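Local coordinates for putative modulator of DNA gyrase (Bacteroides thetaiotaomicron, PDB 1VPB), which probably acts as a metallopeptidase of the PmbA/TldD (U62) family, at the interface of chains A and B. Coordinates in Å, arbitrary orientation; residue numbers count along the deposited sequence, not the author numbering. Chains: chain A/B, putative modulator of DNA gyrase.

The interface of chains A and B. Residues chain A 63-65, 83; chain B 82-84.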
# COMPACT_ATOMS: atom_id res chain seq x y z
N SER A 63 15.54 8.70 8.63
CA SER A 63 16.86 8.15 8.48
C SER A 63 16.79 6.69 8.92
O SER A 63 16.36 6.41 10.02
CB SER A 63 17.83 8.84 9.37
OG SER A 63 19.12 8.36 9.11
N GLU A 64 17.15 5.77 8.06
CA GLU A 64 16.88 4.35 8.39
C GLU A 64 18.10 3.54 8.02
O GLU A 64 18.89 3.94 7.15
CB GLU A 64 15.64 3.87 7.62
CG GLU A 64 14.32 4.60 7.85
N GLY A 65 18.32 2.42 8.71
CA GLY A 65 19.39 1.52 8.37
C GLY A 65 19.05 0.16 8.90
O GLY A 65 18.53 0.09 10.03
N ASN A 83 16.47 -3.97 12.27
CA ASN A 83 17.22 -2.75 12.39
C ASN A 83 17.77 -2.59 13.77
O ASN A 83 18.14 -1.48 14.14
CB ASN A 83 16.40 -1.56 11.95
CG ASN A 83 15.12 -1.37 12.75
OD1 ASN A 83 15.05 -1.73 13.93
ND2 ASN A 83 14.13 -0.70 12.14
N THR B 82 13.61 7.93 12.96
CA THR B 82 14.83 7.24 12.68
C THR B 82 14.96 5.95 13.45
O THR B 82 14.37 5.77 14.54
CB THR B 82 15.99 8.15 13.04
OG1 THR B 82 17.21 7.55 12.68
CG2 THR B 82 16.03 8.49 14.54
N ASN B 83 15.72 5.03 12.85
CA ASN B 83 16.07 3.85 13.59
C ASN B 83 17.54 3.75 13.79
O ASN B 83 18.04 2.67 14.10
CB ASN B 83 15.49 2.61 12.94
CG ASN B 83 15.97 2.40 11.51
OD1 ASN B 83 17.08 2.79 11.15
ND2 ASN B 83 15.16 1.66 10.72
N ARG B 84 18.25 4.86 13.55
CA ARG B 84 19.68 4.93 13.68
C ARG B 84 19.97 5.68 14.95
O ARG B 84 19.98 6.91 14.96
CB ARG B 84 20.34 5.62 12.47
CG ARG B 84 20.07 4.96 11.16
CD ARG B 84 20.64 5.72 9.96
NE ARG B 84 22.07 5.57 9.78
CZ ARG B 84 22.63 4.56 9.13
NH1 ARG B 84 21.90 3.56 8.68
NH2 ARG B 84 23.94 4.51 8.99
O HOH W 1 19.13 0.95 15.60
O HOH W 2 19.79 0.34 14.77
O HOH W 3 19.51 1.11 12.38
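The carbonyl oxygen of A:Ser63 accepts from both N of B:Asn83 and OG1 of B:Thr82. The backbone N of B:Asn83 approaches O of A:Ser63 at 3.2 Å. The hydroxyl OG1 of B:Thr82 donates to O of A:Ser63 over 3.0 Å, from above the carbonyl plane. Threonine suits this place because its hydroxyl works twice: with OG1 anti to its own backbone N (chi1 -176°), it also accepts from N of B:Arg84 at 3.0 Å, which probably steadies the loop where strand 76-82 ends.

B:Asn83, in that loop, carries the contact on to A:Gly65. OD1 of the B:Asn83 side-chain amide accepts the backbone N-H of A:Gly65 (N to OD1 2.8 Å), in the carbonyl plane and on a lone pair; asparagine suits the place because its short amide can continue the pairing begun by backbone. A:Gly65 has no side chain to crowd the approach of B:Arg84, whose chain bends at chi3 (77°) and lays NH1 alongside the glycine CA, with a weak bond to O of A:Glu64.

At the two-fold, the amides of A:Asn83 and B:Asn83 meet with planes 60° apart; their ND2 atoms come close without hydrogen bonding. Overlapping, probably alternative water positions lie between the two Asn83 carbonyls, their details doubtful; water 3 links O of A:Gly65 (2.7 Å) to O of B:Asn83.

The contact is a parallel bridge between strand 58-73 of A and the end of strand 76-82 of B, repeated by symmetry, which would help hold the two copies together in the deposited dimer.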